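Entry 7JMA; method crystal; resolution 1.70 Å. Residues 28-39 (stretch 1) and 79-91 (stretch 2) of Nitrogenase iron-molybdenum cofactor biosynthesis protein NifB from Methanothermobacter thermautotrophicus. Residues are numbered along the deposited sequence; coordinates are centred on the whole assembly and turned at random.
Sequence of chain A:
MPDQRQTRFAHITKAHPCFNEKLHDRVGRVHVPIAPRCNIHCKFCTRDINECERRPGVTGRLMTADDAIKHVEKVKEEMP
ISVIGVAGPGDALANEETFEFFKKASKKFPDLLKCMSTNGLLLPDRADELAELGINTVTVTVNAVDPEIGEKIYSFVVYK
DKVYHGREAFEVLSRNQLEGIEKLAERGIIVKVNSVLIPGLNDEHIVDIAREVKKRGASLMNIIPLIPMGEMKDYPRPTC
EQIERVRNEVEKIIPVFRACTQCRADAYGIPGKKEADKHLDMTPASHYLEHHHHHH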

# COMPACT_ATOMS: atom_id res chain seq x y z
N GLY A 28 -5.30 -14.67 -12.17
CA GLY A 28 -5.28 -15.65 -11.09
C GLY A 28 -5.22 -15.06 -9.69
O GLY A 28 -4.85 -15.74 -8.72
N ARG A 29 -5.61 -13.79 -9.57
CA ARG A 29 -5.59 -13.07 -8.30
C ARG A 29 -6.99 -12.60 -7.97
O ARG A 29 -7.64 -11.94 -8.79
CB ARG A 29 -4.63 -11.88 -8.37
N VAL A 30 -7.47 -12.93 -6.77
CA VAL A 30 -8.77 -12.49 -6.27
C VAL A 30 -8.56 -11.47 -5.17
O VAL A 30 -7.88 -11.76 -4.17
CB VAL A 30 -9.60 -13.67 -5.73
CG1 VAL A 30 -11.04 -13.24 -5.51
CG2 VAL A 30 -9.53 -14.83 -6.70
N HIS A 31 -9.16 -10.30 -5.32
CA HIS A 31 -9.20 -9.30 -4.26
C HIS A 31 -10.63 -9.20 -3.74
O HIS A 31 -11.57 -9.12 -4.53
CB HIS A 31 -8.71 -7.94 -4.75
CG HIS A 31 -7.22 -7.87 -4.94
ND1 HIS A 31 -6.59 -8.34 -6.07
CD2 HIS A 31 -6.24 -7.41 -4.13
CE1 HIS A 31 -5.29 -8.16 -5.95
NE2 HIS A 31 -5.05 -7.59 -4.78
N VAL A 32 -10.79 -9.23 -2.43
CA VAL A 32 -12.11 -9.18 -1.80
C VAL A 32 -12.31 -7.81 -1.17
O VAL A 32 -11.40 -7.32 -0.48
CB VAL A 32 -12.29 -10.29 -0.74
CG1 VAL A 32 -12.30 -11.66 -1.44
CG2 VAL A 32 -11.20 -10.23 0.30
N PRO A 33 -13.48 -7.15 -1.38
CA PRO A 33 -13.71 -5.81 -0.82
C PRO A 33 -14.30 -5.85 0.58
O PRO A 33 -15.52 -5.77 0.75
CB PRO A 33 -14.70 -5.18 -1.81
CG PRO A 33 -15.53 -6.35 -2.28
CD PRO A 33 -14.59 -7.58 -2.25
N ILE A 34 -13.45 -5.97 1.59
CA ILE A 34 -13.90 -6.16 2.96
C ILE A 34 -13.38 -5.08 3.90
O ILE A 34 -13.55 -5.19 5.11
CB ILE A 34 -13.49 -7.55 3.49
CG1 ILE A 34 -11.98 -7.64 3.47
CG2 ILE A 34 -14.13 -8.65 2.65
CD1 ILE A 34 -11.45 -8.90 4.07
N ALA A 35 -12.73 -4.04 3.36
CA ALA A 35 -12.01 -3.08 4.20
C ALA A 35 -12.49 -1.67 3.86
O ALA A 35 -11.80 -0.90 3.18
CB ALA A 35 -10.49 -3.22 4.02
N PRO A 36 -13.69 -1.30 4.32
CA PRO A 36 -14.26 -0.01 3.88
C PRO A 36 -13.56 1.20 4.47
O PRO A 36 -13.45 2.24 3.80
CB PRO A 36 -15.71 -0.09 4.36
CG PRO A 36 -15.68 -1.00 5.51
CD PRO A 36 -14.65 -2.06 5.14
N ARG A 37 -13.13 1.12 5.71
CA ARG A 37 -12.64 2.30 6.41
C ARG A 37 -11.24 2.65 5.96
O ARG A 37 -10.36 1.77 5.89
CB ARG A 37 -12.63 2.06 7.92
CG ARG A 37 -12.31 3.31 8.71
CD ARG A 37 -12.73 3.16 10.16
NE ARG A 37 -12.11 1.99 10.77
CZ ARG A 37 -12.19 1.71 12.07
NH1 ARG A 37 -12.87 2.52 12.87
NH2 ARG A 37 -11.60 0.63 12.55
N CYS A 38 -11.01 3.93 5.70
CA CYS A 38 -9.64 4.38 5.50
C CYS A 38 -9.29 5.31 6.65
O CYS A 38 -10.18 5.92 7.27
CB CYS A 38 -9.46 5.05 4.13
SG CYS A 38 -7.75 5.43 3.69
N ASN A 39 -8.00 5.39 6.98
CA ASN A 39 -7.55 6.18 8.13
C ASN A 39 -6.76 7.42 7.74
O ASN A 39 -6.22 8.10 8.61
CB ASN A 39 -6.74 5.31 9.10
CG ASN A 39 -5.69 4.47 8.40
OD1 ASN A 39 -5.48 4.60 7.19
ND2 ASN A 39 -5.01 3.61 9.16
N MET A 79 -11.95 -21.24 -11.78
CA MET A 79 -10.82 -20.52 -12.36
C MET A 79 -9.58 -20.81 -11.52
O MET A 79 -9.69 -20.85 -10.29
CB MET A 79 -11.11 -19.02 -12.39
CG MET A 79 -10.01 -18.17 -12.99
SD MET A 79 -10.35 -16.41 -12.80
CE MET A 79 -12.05 -16.43 -12.23
N PRO A 80 -8.42 -21.02 -12.14
CA PRO A 80 -7.19 -21.21 -11.35
C PRO A 80 -6.83 -19.93 -10.61
O PRO A 80 -6.64 -18.87 -11.22
CB PRO A 80 -6.14 -21.57 -12.41
CG PRO A 80 -6.70 -21.07 -13.70
CD PRO A 80 -8.19 -21.20 -13.58
N ILE A 81 -6.74 -20.03 -9.28
CA ILE A 81 -6.38 -18.91 -8.41
C ILE A 81 -5.11 -19.30 -7.67
O ILE A 81 -4.95 -20.44 -7.23
CB ILE A 81 -7.52 -18.57 -7.42
CG1 ILE A 81 -8.78 -18.15 -8.18
CG2 ILE A 81 -7.10 -17.47 -6.47
CD1 ILE A 81 -8.53 -17.09 -9.23
N SER A 82 -4.18 -18.35 -7.57
CA SER A 82 -2.99 -18.56 -6.78
C SER A 82 -2.78 -17.52 -5.69
O SER A 82 -1.99 -17.76 -4.78
CB SER A 82 -1.74 -18.60 -7.67
OG SER A 82 -1.84 -17.65 -8.71
N VAL A 83 -3.48 -16.38 -5.75
CA VAL A 83 -3.26 -15.27 -4.84
C VAL A 83 -4.62 -14.74 -4.39
O VAL A 83 -5.53 -14.57 -5.21
CB VAL A 83 -2.44 -14.14 -5.50
CG1 VAL A 83 -2.15 -13.03 -4.49
CG2 VAL A 83 -1.14 -14.67 -6.10
N ILE A 84 -4.76 -14.50 -3.08
CA ILE A 84 -5.90 -13.76 -2.54
C ILE A 84 -5.39 -12.51 -1.83
O ILE A 84 -4.39 -12.56 -1.11
CB ILE A 84 -6.75 -14.62 -1.58
CG1 ILE A 84 -5.92 -15.18 -0.42
CG2 ILE A 84 -7.40 -15.78 -2.33
CD1 ILE A 84 -6.63 -16.25 0.38
N GLY A 85 -6.08 -11.40 -2.04
CA GLY A 85 -5.61 -10.14 -1.50
C GLY A 85 -6.76 -9.30 -0.97
O GLY A 85 -7.92 -9.47 -1.35
N VAL A 86 -6.41 -8.40 -0.07
CA VAL A 86 -7.31 -7.36 0.41
C VAL A 86 -6.66 -6.03 0.10
O VAL A 86 -5.53 -5.78 0.53
CB VAL A 86 -7.58 -7.47 1.92
CG1 VAL A 86 -8.37 -6.22 2.41
CG2 VAL A 86 -8.32 -8.77 2.25
N ALA A 87 -7.36 -5.17 -0.64
CA ALA A 87 -6.76 -3.90 -1.02
C ALA A 87 -7.67 -2.71 -0.80
O ALA A 87 -7.22 -1.57 -0.95
CB ALA A 87 -6.34 -3.92 -2.49
N GLY A 88 -8.92 -2.92 -0.44
CA GLY A 88 -9.82 -1.80 -0.40
C GLY A 88 -11.18 -2.21 0.09
O GLY A 88 -11.39 -3.32 0.59
N PRO A 89 -12.15 -1.32 -0.06
CA PRO A 89 -12.06 -0.01 -0.71
C PRO A 89 -11.32 1.08 0.06
O PRO A 89 -10.91 2.07 -0.53
CB PRO A 89 -13.53 0.40 -0.87
CG PRO A 89 -14.33 -0.83 -0.59
CD PRO A 89 -13.53 -1.67 0.32
N GLY A 90 -11.17 0.88 1.37
CA GLY A 90 -10.42 1.77 2.24
C GLY A 90 -9.02 1.23 2.45
O GLY A 90 -8.37 0.77 1.50
N ASP A 91 -8.54 1.30 3.68
CA ASP A 91 -7.24 0.71 4.01
C ASP A 91 -7.42 -0.64 4.68
O ASP A 91 -8.08 -0.73 5.71
CB ASP A 91 -6.41 1.59 4.94
CG ASP A 91 -4.96 1.08 5.03
OD1 ASP A 91 -4.20 1.36 4.09
OD2 ASP A 91 -4.62 0.39 6.01
O HOH W 1 -9.66 -5.78 -1.77
O HOH W 2 -2.90 1.84 7.74

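Parallel β-strands bond in a staggered fashion: a residue of one strand reaches, through its N and O, two residues on the other that flank its partner. The two stretches of NifB illustrate the rule. Strand 29-31 runs alongside strand 83-86, their directions 24° apart, with Arg 29, Val 30 and His 31 paired with Val 83, Ile 84 and Gly 85. Val 30 supplies both of its polar backbone atoms: its N donates to Val 83 O (3.0 Å), and its O accepts from Gly 85 N (2.8 Å). The ladder continues as Val 32 N donates to Gly 85 O (3.1 Å), while at the other end Gly 28 O accepts from Ser 82 N (2.9 Å).

Beyond Val 32 the direct ladder is interrupted. Water 1 fills the gap, donating to Val 32 O (2.7 Å) and accepting from Ala 87 N (2.6 Å). Direct bonding resumes at Ala 35, whose N donates to Gly 88 O (3.2 Å) and whose O accepts from Gly 90 N (2.6 Å). Between these two glycines lies Pro 89, preceded by a cis peptide and lacking an N-H to give. Asp 91 N then donates to Arg 37 O (2.9 Å).

In the strands, Val 30 and Ile 84 project to one face, Arg 29, His 31 and Val 83 to the other. The valine and isoleucine contacts are apolar: Val 30 CG2 packs against Ile 81 CD1 at 3.5 Å. Val 86 is a shared partner: its CG2 meets Ile 34 CD1 (3.6 Å) and Val 32 CG2 (3.8 Å), while its CG1 lies 4.0 Å from Ala 35 CB. A CB on Gly 85 would clash with His 31 NE2, and one on Gly 90 with the backbone of Pro 36 to Cys 38. Water 2 links polar side chains, accepting from Asn 39 ND2 (3.1 Å) and donating to Asp 91 OD2 (2.8 Å).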